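Local coordinates for alpha-1,4-endofucoidanase (Mariniflexile fucanivorans, PDB 6DLH), which hydrolyses alpha-1,4-fucosidic linkages inside fucoidan chains as a retaining endo-acting enzyme of glycoside hydrolase family 107, at residues 354-368 and 398-411. Residues are numbered along the deposited sequence; the frame is centred on the assembly and turned at random.
Sequences GNTPCLTDEQFVEWT and QPYALNQFELTDTY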
ATOM      1  N   GLY A 354     -12.351 -10.564  -0.601  1.00 27.94           N
ATOM      2  CA  GLY A 354     -13.556 -11.370  -0.508  1.00 27.23           C
ATOM      3  C   GLY A 354     -14.019 -11.893  -1.864  1.00 26.51           C
ATOM      4  O   GLY A 354     -14.125 -11.143  -2.831  1.00 26.24           O
ATOM      5  N   ASN A 355     -14.354 -13.181  -1.881  1.00 28.06           N
ATOM      6  CA  ASN A 355     -14.610 -13.975  -3.069  1.00 30.59           C
ATOM      7  C   ASN A 355     -16.003 -13.693  -3.632  1.00 29.18           C
ATOM      8  O   ASN A 355     -16.248 -13.951  -4.805  1.00 29.12           O
ATOM      9  CB  ASN A 355     -14.584 -15.457  -2.683  1.00 38.39           C
ATOM     10  CG  ASN A 355     -14.068 -16.374  -3.767  1.00 44.83           C
ATOM     11  OD1 ASN A 355     -13.041 -16.094  -4.391  1.00 52.24           O
ATOM     12  ND2 ASN A 355     -14.750 -17.491  -3.965  1.00 46.73           N
ATOM     13  N   THR A 356     -16.926 -13.198  -2.793  1.00 27.91           N
ATOM     14  CA  THR A 356     -18.337 -13.162  -3.154  1.00 28.15           C
ATOM     15  C   THR A 356     -18.900 -11.756  -2.958  1.00 26.09           C
ATOM     16  O   THR A 356     -18.681 -11.147  -1.920  1.00 26.81           O
ATOM     17  CB  THR A 356     -19.142 -14.180  -2.330  1.00 28.86           C
ATOM     18  OG1 THR A 356     -18.502 -15.453  -2.411  1.00 29.94           O
ATOM     19  CG2 THR A 356     -20.586 -14.319  -2.770  1.00 29.04           C
ATOM     20  N   PRO A 357     -19.654 -11.203  -3.937  1.00 26.00           N
ATOM     21  CA  PRO A 357     -20.336  -9.917  -3.757  1.00 25.12           C
ATOM     22  C   PRO A 357     -21.538 -10.064  -2.823  1.00 25.61           C
ATOM     23  O   PRO A 357     -22.185 -11.108  -2.822  1.00 25.11           O
ATOM     24  CB  PRO A 357     -20.846  -9.593  -5.168  1.00 23.76           C
ATOM     25  CG  PRO A 357     -21.014 -10.952  -5.822  1.00 24.55           C
ATOM     26  CD  PRO A 357     -19.871 -11.783  -5.273  1.00 25.14           C
ATOM     27  N   CYS A 358     -21.839  -9.009  -2.051  1.00 24.43           N
ATOM     28  CA  CYS A 358     -22.950  -9.056  -1.112  1.00 23.83           C
ATOM     29  C   CYS A 358     -24.210  -8.499  -1.767  1.00 23.95           C
ATOM     30  O   CYS A 358     -25.312  -8.738  -1.265  1.00 23.32           O
ATOM     31  CB  CYS A 358     -22.638  -8.336   0.199  1.00 24.37           C
ATOM     32  SG  CYS A 358     -22.456  -6.536   0.060  1.00 24.93           S
ATOM     33  N   LEU A 359     -24.020  -7.773  -2.883  1.00 23.76           N
ATOM     34  CA  LEU A 359     -25.102  -7.184  -3.665  1.00 23.44           C
ATOM     35  C   LEU A 359     -25.115  -7.812  -5.059  1.00 24.45           C
ATOM     36  O   LEU A 359     -24.071  -8.195  -5.583  1.00 24.43           O
ATOM     37  CB  LEU A 359     -24.904  -5.664  -3.766  1.00 20.84           C
ATOM     38  CG  LEU A 359     -25.020  -4.880  -2.457  1.00 20.66           C
ATOM     39  CD1 LEU A 359     -24.889  -3.379  -2.681  1.00 18.62           C
ATOM     40  CD2 LEU A 359     -26.327  -5.190  -1.736  1.00 19.83           C
ATOM     41  N   THR A 360     -26.307  -7.927  -5.652  1.00 24.60           N
ATOM     42  CA  THR A 360     -26.423  -8.282  -7.057  1.00 24.37           C
ATOM     43  C   THR A 360     -25.904  -7.102  -7.876  1.00 23.74           C
ATOM     44  O   THR A 360     -25.824  -5.990  -7.360  1.00 24.89           O
ATOM     45  CB  THR A 360     -27.880  -8.565  -7.452  1.00 24.27           C
ATOM     46  OG1 THR A 360     -28.596  -7.347  -7.250  1.00 22.80           O
ATOM     47  CG2 THR A 360     -28.523  -9.702  -6.682  1.00 24.65           C
ATOM     48  N   ASP A 361     -25.583  -7.347  -9.152  1.00 23.62           N
ATOM     49  CA  ASP A 361     -25.160  -6.292 -10.060  1.00 23.38           C
ATOM     50  C   ASP A 361     -26.175  -5.153 -10.024  1.00 22.37           C
ATOM     51  O   ASP A 361     -25.793  -3.996  -9.874  1.00 24.66           O
ATOM     52  CB  ASP A 361     -24.966  -6.810 -11.492  1.00 24.26           C
ATOM     53  CG  ASP A 361     -23.879  -7.859 -11.649  1.00 24.55           C
ATOM     54  OD1 ASP A 361     -23.158  -8.120 -10.665  1.00 23.09           O
ATOM     55  OD2 ASP A 361     -23.748  -8.397 -12.772  1.00 26.16           O
ATOM     56  N   GLU A 362     -27.464  -5.486 -10.164  1.00 22.10           N
ATOM     57  CA  GLU A 362     -28.534  -4.495 -10.167  1.00 22.18           C
ATOM     58  C   GLU A 362     -28.546  -3.697  -8.859  1.00 22.24           C
ATOM     59  O   GLU A 362     -28.702  -2.478  -8.876  1.00 22.24           O
ATOM     60  CB  GLU A 362     -29.889  -5.166 -10.410  1.00 22.23           C
ATOM     61  CG  GLU A 362     -31.044  -4.183 -10.501  1.00 23.93           C
ATOM     62  N   GLN A 363     -28.429  -4.391  -7.721  1.00 21.89           N
ATOM     63  CA  GLN A 363     -28.439  -3.734  -6.420  1.00 22.02           C
ATOM     64  C   GLN A 363     -27.216  -2.824  -6.286  1.00 22.77           C
ATOM     65  O   GLN A 363     -27.337  -1.709  -5.790  1.00 23.15           O
ATOM     66  CB  GLN A 363     -28.494  -4.762  -5.285  1.00 21.99           C
ATOM     67  CG  GLN A 363     -29.877  -5.363  -5.056  1.00 22.22           C
ATOM     68  CD  GLN A 363     -29.789  -6.617  -4.217  1.00 23.92           C
ATOM     69  OE1 GLN A 363     -28.703  -7.131  -3.953  1.00 22.64           O
ATOM     70  NE2 GLN A 363     -30.937  -7.130  -3.792  1.00 23.40           N
ATOM     71  N   PHE A 364     -26.048  -3.292  -6.757  1.00 22.33           N
ATOM     72  CA  PHE A 364     -24.822  -2.519  -6.632  1.00 22.67           C
ATOM     73  C   PHE A 364     -24.962  -1.162  -7.321  1.00 22.53           C
ATOM     74  O   PHE A 364     -24.618  -0.135  -6.737  1.00 22.04           O
ATOM     75  CB  PHE A 364     -23.615  -3.279  -7.180  1.00 21.97           C
ATOM     76  CG  PHE A 364     -22.306  -2.621  -6.826  1.00 21.16           C
ATOM     77  CD1 PHE A 364     -21.685  -2.886  -5.614  1.00 21.44           C
ATOM     78  CD2 PHE A 364     -21.709  -1.709  -7.689  1.00 21.35           C
ATOM     79  CE1 PHE A 364     -20.491  -2.257  -5.271  1.00 20.97           C
ATOM     80  CE2 PHE A 364     -20.520  -1.077  -7.346  1.00 21.61           C
ATOM     81  CZ  PHE A 364     -19.910  -1.357  -6.136  1.00 21.49           C
ATOM     82  N   VAL A 365     -25.482  -1.180  -8.556  1.00 22.39           N
ATOM     83  CA  VAL A 365     -25.664   0.012  -9.370  1.00 22.03           C
ATOM     84  C   VAL A 365     -26.672   0.942  -8.694  1.00 23.03           C
ATOM     85  O   VAL A 365     -26.462   2.156  -8.641  1.00 22.50           O
ATOM     86  CB  VAL A 365     -26.079  -0.363 -10.808  1.00 22.11           C
ATOM     87  CG1 VAL A 365     -26.384   0.860 -11.651  1.00 20.30           C
ATOM     88  CG2 VAL A 365     -25.010  -1.215 -11.493  1.00 21.45           C
ATOM     89  N   GLU A 366     -27.762   0.360  -8.174  1.00 22.80           N
ATOM     90  CA  GLU A 366     -28.826   1.128  -7.543  1.00 22.72           C
ATOM     91  C   GLU A 366     -28.323   1.800  -6.261  1.00 23.63           C
ATOM     92  O   GLU A 366     -28.551   3.000  -6.079  1.00 25.65           O
ATOM     93  CB  GLU A 366     -30.072   0.264  -7.325  1.00 23.18           C
ATOM     94  CG  GLU A 366     -31.243   1.019  -6.698  1.00 25.13           C
ATOM     95  CD  GLU A 366     -31.211   1.136  -5.178  1.00 25.29           C
ATOM     96  OE1 GLU A 366     -31.410   2.254  -4.652  1.00 25.22           O
ATOM     97  OE2 GLU A 366     -30.989   0.107  -4.521  1.00 25.75           O
ATOM     98  N   TRP A 367     -27.641   1.041  -5.383  1.00 21.87           N
ATOM     99  CA  TRP A 367     -27.139   1.600  -4.131  1.00 22.21           C
ATOM    100  C   TRP A 367     -26.219   2.777  -4.448  1.00 22.98           C
ATOM    101  O   TRP A 367     -26.367   3.861  -3.874  1.00 23.17           O
ATOM    102  CB  TRP A 367     -26.388   0.560  -3.278  1.00 21.45           C
ATOM    103  CG  TRP A 367     -27.214  -0.427  -2.504  1.00 22.16           C
ATOM    104  CD1 TRP A 367     -28.258  -1.181  -2.961  1.00 22.14           C
ATOM    105  CD2 TRP A 367     -27.013  -0.824  -1.132  1.00 22.48           C
ATOM    106  NE1 TRP A 367     -28.736  -1.997  -1.969  1.00 23.06           N
ATOM    107  CE2 TRP A 367     -27.981  -1.810  -0.837  1.00 23.17           C
ATOM    108  CE3 TRP A 367     -26.122  -0.438  -0.123  1.00 22.94           C
ATOM    109  CZ2 TRP A 367     -28.077  -2.410   0.420  1.00 22.74           C
ATOM    110  CZ3 TRP A 367     -26.214  -1.031   1.118  1.00 23.48           C
ATOM    111  CH2 TRP A 367     -27.183  -2.004   1.384  1.00 23.54           C
ATOM    112  N   THR A 368     -25.275   2.549  -5.375  1.00 22.31           N
ATOM    113  CA  THR A 368     -24.287   3.560  -5.712  1.00 22.49           C
ATOM    114  C   THR A 368     -24.990   4.811  -6.234  1.00 23.19           C
ATOM    115  O   THR A 368     -24.742   5.915  -5.747  1.00 23.59           O
ATOM    116  CB  THR A 368     -23.211   3.007  -6.658  1.00 21.99           C
ATOM    117  OG1 THR A 368     -22.570   1.903  -6.019  1.00 23.00           O
ATOM    118  CG2 THR A 368     -22.157   4.029  -7.016  1.00 21.86           C
ATOM    119  N   GLN A 398     -10.882  -8.513  -7.640  1.00 25.55           N
ATOM    120  CA  GLN A 398     -11.721  -9.652  -7.977  1.00 26.08           C
ATOM    121  C   GLN A 398     -12.490  -9.337  -9.259  1.00 25.46           C
ATOM    122  O   GLN A 398     -13.055  -8.250  -9.408  1.00 25.06           O
ATOM    123  CB  GLN A 398     -12.719  -9.927  -6.849  1.00 25.66           C
ATOM    124  CG  GLN A 398     -12.096 -10.602  -5.636  1.00 28.82           C
ATOM    125  CD  GLN A 398     -11.800 -12.065  -5.871  1.00 30.40           C
ATOM    126  OE1 GLN A 398     -12.047 -12.609  -6.948  1.00 31.79           O
ATOM    127  NE2 GLN A 398     -11.277 -12.720  -4.848  1.00 28.67           N
ATOM    128  N   PRO A 399     -12.525 -10.276 -10.230  1.00 25.14           N
ATOM    129  CA  PRO A 399     -13.250 -10.059 -11.480  1.00 23.94           C
ATOM    130  C   PRO A 399     -14.668  -9.537 -11.261  1.00 23.07           C
ATOM    131  O   PRO A 399     -15.113  -8.678 -12.015  1.00 23.28           O
ATOM    132  CB  PRO A 399     -13.238 -11.459 -12.115  1.00 24.74           C
ATOM    133  CG  PRO A 399     -11.933 -12.056 -11.630  1.00 24.37           C
ATOM    134  CD  PRO A 399     -11.840 -11.584 -10.192  1.00 25.10           C
ATOM    135  N   TYR A 400     -15.367 -10.022 -10.222  1.00 21.81           N
ATOM    136  CA  TYR A 400     -16.745  -9.589 -10.009  1.00 22.69           C
ATOM    137  C   TYR A 400     -16.816  -8.111  -9.629  1.00 22.71           C
ATOM    138  O   TYR A 400     -17.762  -7.416 -10.005  1.00 23.59           O
ATOM    139  CB  TYR A 400     -17.516 -10.471  -9.019  1.00 22.53           C
ATOM    140  CG  TYR A 400     -17.177 -10.254  -7.570  1.00 23.16           C
ATOM    141  CD1 TYR A 400     -17.670  -9.162  -6.864  1.00 23.73           C
ATOM    142  CD2 TYR A 400     -16.346 -11.142  -6.905  1.00 23.63           C
ATOM    143  CE1 TYR A 400     -17.328  -8.949  -5.536  1.00 23.39           C
ATOM    144  CE2 TYR A 400     -16.016 -10.953  -5.573  1.00 23.29           C
ATOM    145  CZ  TYR A 400     -16.518  -9.863  -4.887  1.00 23.21           C
ATOM    146  OH  TYR A 400     -16.188  -9.706  -3.577  1.00 24.06           O
ATOM    147  N   ALA A 401     -15.823  -7.640  -8.872  1.00 22.15           N
ATOM    148  CA  ALA A 401     -15.839  -6.260  -8.410  1.00 21.93           C
ATOM    149  C   ALA A 401     -15.674  -5.323  -9.603  1.00 21.83           C
ATOM    150  O   ALA A 401     -16.383  -4.325  -9.693  1.00 23.08           O
ATOM    151  CB  ALA A 401     -14.779  -6.038  -7.354  1.00 21.00           C
ATOM    152  N   LEU A 402     -14.762  -5.677 -10.527  1.00 22.17           N
ATOM    153  CA  LEU A 402     -14.583  -4.953 -11.778  1.00 21.45           C
ATOM    154  C   LEU A 402     -15.898  -4.951 -12.556  1.00 22.15           C
ATOM    155  O   LEU A 402     -16.349  -3.897 -13.007  1.00 21.62           O
ATOM    156  CB  LEU A 402     -13.436  -5.573 -12.591  1.00 21.55           C
ATOM    157  CG  LEU A 402     -13.128  -4.896 -13.936  1.00 21.58           C
ATOM    158  CD1 LEU A 402     -12.698  -3.450 -13.746  1.00 21.81           C
ATOM    159  CD2 LEU A 402     -12.052  -5.639 -14.705  1.00 21.15           C
ATOM    160  N   ASN A 403     -16.522  -6.133 -12.677  1.00 21.74           N
ATOM    161  CA  ASN A 403     -17.811  -6.284 -13.338  1.00 21.57           C
ATOM    162  C   ASN A 403     -18.806  -5.251 -12.802  1.00 22.63           C
ATOM    163  O   ASN A 403     -19.371  -4.468 -13.567  1.00 23.83           O
ATOM    164  CB  ASN A 403     -18.327  -7.717 -13.182  1.00 22.03           C
ATOM    165  CG  ASN A 403     -19.750  -7.905 -13.662  1.00 22.07           C
ATOM    166  OD1 ASN A 403     -20.013  -7.859 -14.860  1.00 21.48           O
ATOM    167  ND2 ASN A 403     -20.671  -8.143 -12.737  1.00 20.81           N
ATOM    168  N   GLN A 404     -18.985  -5.224 -11.473  1.00 21.44           N
ATOM    169  CA  GLN A 404     -19.987  -4.370 -10.853  1.00 21.42           C
ATOM    170  C   GLN A 404     -19.660  -2.890 -11.064  1.00 21.75           C
ATOM    171  O   GLN A 404     -20.548  -2.091 -11.369  1.00 22.17           O
ATOM    172  CB  GLN A 404     -20.170  -4.739  -9.378  1.00 21.32           C
ATOM    173  CG  GLN A 404     -20.631  -6.179  -9.156  1.00 21.11           C
ATOM    174  CD  GLN A 404     -21.216  -6.404  -7.780  1.00 22.03           C
ATOM    175  OE1 GLN A 404     -20.669  -5.959  -6.766  1.00 21.91           O
ATOM    176  NE2 GLN A 404     -22.334  -7.115  -7.731  1.00 20.71           N
ATOM    177  N   PHE A 405     -18.377  -2.539 -10.906  1.00 22.45           N
ATOM    178  CA  PHE A 405     -17.880  -1.185 -11.098  1.00 22.68           C
ATOM    179  C   PHE A 405     -18.045  -0.724 -12.546  1.00 23.09           C
ATOM    180  O   PHE A 405     -18.372   0.434 -12.793  1.00 23.17           O
ATOM    181  CB  PHE A 405     -16.447  -1.053 -10.561  1.00 22.96           C
ATOM    182  CG  PHE A 405     -16.363  -0.212  -9.313  1.00 22.08           C
ATOM    183  CD1 PHE A 405     -16.638  -0.753  -8.069  1.00 22.44           C
ATOM    184  CD2 PHE A 405     -16.070   1.141  -9.388  1.00 22.60           C
ATOM    185  CE1 PHE A 405     -16.604   0.036  -6.926  1.00 22.07           C
ATOM    186  CE2 PHE A 405     -16.036   1.931  -8.246  1.00 22.98           C
ATOM    187  CZ  PHE A 405     -16.297   1.374  -7.012  1.00 21.62           C
ATOM    188  N   GLU A 406     -17.851  -1.642 -13.502  1.00 24.50           N
ATOM    189  CA  GLU A 406     -18.022  -1.322 -14.912  1.00 23.91           C
ATOM    190  C   GLU A 406     -19.493  -1.046 -15.230  1.00 24.34           C
ATOM    191  O   GLU A 406     -19.802  -0.076 -15.918  1.00 24.16           O
ATOM    192  CB  GLU A 406     -17.430  -2.419 -15.800  1.00 25.21           C
ATOM    193  CG  GLU A 406     -15.912  -2.399 -15.871  1.00 27.22           C
ATOM    194  CD  GLU A 406     -15.268  -1.282 -16.675  1.00 29.15           C
ATOM    195  OE1 GLU A 406     -15.999  -0.392 -17.160  1.00 31.13           O
ATOM    196  OE2 GLU A 406     -14.030  -1.308 -16.822  1.00 30.16           O
ATOM    197  N   LEU A 407     -20.402  -1.903 -14.734  1.00 24.01           N
ATOM    198  CA  LEU A 407     -21.827  -1.673 -14.935  1.00 22.95           C
ATOM    199  C   LEU A 407     -22.216  -0.320 -14.338  1.00 22.78           C
ATOM    200  O   LEU A 407     -22.902   0.466 -14.979  1.00 24.87           O
ATOM    201  CB  LEU A 407     -22.635  -2.824 -14.319  1.00 21.85           C
ATOM    202  CG  LEU A 407     -22.471  -4.180 -15.013  1.00 22.73           C
ATOM    203  CD1 LEU A 407     -23.110  -5.301 -14.206  1.00 19.76           C
ATOM    204  CD2 LEU A 407     -23.026  -4.149 -16.434  1.00 21.11           C
ATOM    205  N   THR A 408     -21.753  -0.052 -13.110  1.00 22.36           N
ATOM    206  CA  THR A 408     -21.939   1.236 -12.461  1.00 22.42           C
ATOM    207  C   THR A 408     -21.440   2.378 -13.348  1.00 22.79           C
ATOM    208  O   THR A 408     -22.109   3.407 -13.466  1.00 22.96           O
ATOM    209  CB  THR A 408     -21.253   1.260 -11.088  1.00 22.65           C
ATOM    210  OG1 THR A 408     -21.819   0.218 -10.291  1.00 21.67           O
ATOM    211  CG2 THR A 408     -21.395   2.588 -10.375  1.00 21.75           C
ATOM    212  N   ASP A 409     -20.252   2.204 -13.946  1.00 23.11           N
ATOM    213  CA  ASP A 409     -19.636   3.258 -14.740  1.00 23.14           C
ATOM    214  C   ASP A 409     -20.536   3.604 -15.923  1.00 23.25           C
ATOM    215  O   ASP A 409     -20.778   4.777 -16.181  1.00 22.32           O
ATOM    216  CB  ASP A 409     -18.201   2.901 -15.151  1.00 24.86           C
ATOM    217  CG  ASP A 409     -17.344   4.087 -15.585  1.00 25.90           C
ATOM    218  OD1 ASP A 409     -17.198   5.038 -14.795  1.00 28.02           O
ATOM    219  OD2 ASP A 409     -16.796   4.038 -16.695  1.00 28.25           O
ATOM    220  N   THR A 410     -21.061   2.578 -16.609  1.00 24.61           N
ATOM    221  CA  THR A 410     -21.939   2.778 -17.752  1.00 26.09           C
ATOM    222  C   THR A 410     -23.130   3.634 -17.330  1.00 27.42           C
ATOM    223  O   THR A 410     -23.477   4.605 -17.999  1.00 26.48           O
ATOM    224  CB  THR A 410     -22.383   1.441 -18.362  1.00 27.41           C
ATOM    225  OG1 THR A 410     -21.216   0.769 -18.823  1.00 28.14           O
ATOM    226  CG2 THR A 410     -23.350   1.595 -19.516  1.00 27.31           C
ATOM    227  N   TYR A 411     -23.742   3.274 -16.196  1.00 27.58           N
ATOM    228  CA  TYR A 411     -24.864   4.035 -15.676  1.00 26.11           C
ATOM    229  C   TYR A 411     -24.477   5.491 -15.400  1.00 26.07           C
ATOM    230  O   TYR A 411     -25.169   6.401 -15.845  1.00 26.40           O
ATOM    231  CB  TYR A 411     -25.462   3.363 -14.438  1.00 26.73           C
ATOM    232  CG  TYR A 411     -26.678   4.080 -13.913  1.00 27.41           C
ATOM    233  CD1 TYR A 411     -26.544   5.172 -13.068  1.00 25.98           C
ATOM    234  CD2 TYR A 411     -27.959   3.703 -14.300  1.00 27.44           C
ATOM    235  CE1 TYR A 411     -27.646   5.867 -12.607  1.00 25.77           C
ATOM    236  CE2 TYR A 411     -29.076   4.380 -13.834  1.00 26.59           C
ATOM    237  CZ  TYR A 411     -28.914   5.470 -12.992  1.00 26.69           C
ATOM    238  OH  TYR A 411     -29.993   6.145 -12.503  1.00 27.07           O
TER
HETATM  239  O   HOH W   1     -10.391 -11.816  -2.319  1.00 25.08           O
HETATM  240  O   HOH W   2     -10.233 -15.557  -5.296  1.00 41.34           O
HETATM  241  O   HOH W   3     -21.650  -6.391  -4.237  1.00 20.23           O
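Gln404 packs against Phe364 where two helices of the catalytic domain, 361-368 and 399-411, cross at -51° with axes 9.1 Å apart. They lie against the domain's parallel beta sheet, probably the core of a (beta/alpha) barrel, as in the related GH29 fucosidases. Strand 46-49 lies behind Phe405 and Thr368.

Gln404 can be followed outward. Its CB sits over one face of the Phe364 ring, 4.1 Å from the centroid, a CH-pi contact. With CG anti to the carbonyl carbon (chi1 -60°), the chain is directed past Asp361 OD1 and runs extended to the start of the other helix. NE2 makes two bonds, both close to its amide plane. One reaches Leu359 O at 3.0 Å, from above the carbonyl plane. The other reaches Asp361 OD1 at 3.2 Å, on its anti lone pair and nearly straight (166°). OE1 accepts from Gln346 NE2 and lies 2.7 Å from a water that accepts from Leu359 N. Together the bonds of NE2 and OE1 fix the flip of the amide.

Asp361 is also held through OD2, which Asn403 ND2 meets from above the carboxylate plane. Thr360 and Gln363 close a capping box at this helix start.

Pro357 CD lies over the centre of the Tyr400 ring, 3.6 Å from the centroid. The Tyr400 OH donates to Gly354 O at 2.6 Å. A leucine in its place would probably leave Gly354 O without this donor and Pro357 without its flat partner.

Further along, Val365 CG1 meets Tyr411 CB. Thr408 OG1 donates to Gln404 O in its own helix, and OG1 itself lies at the edge of the Phe364 ring, in its plane, 3.2 Å from Phe364 CD2.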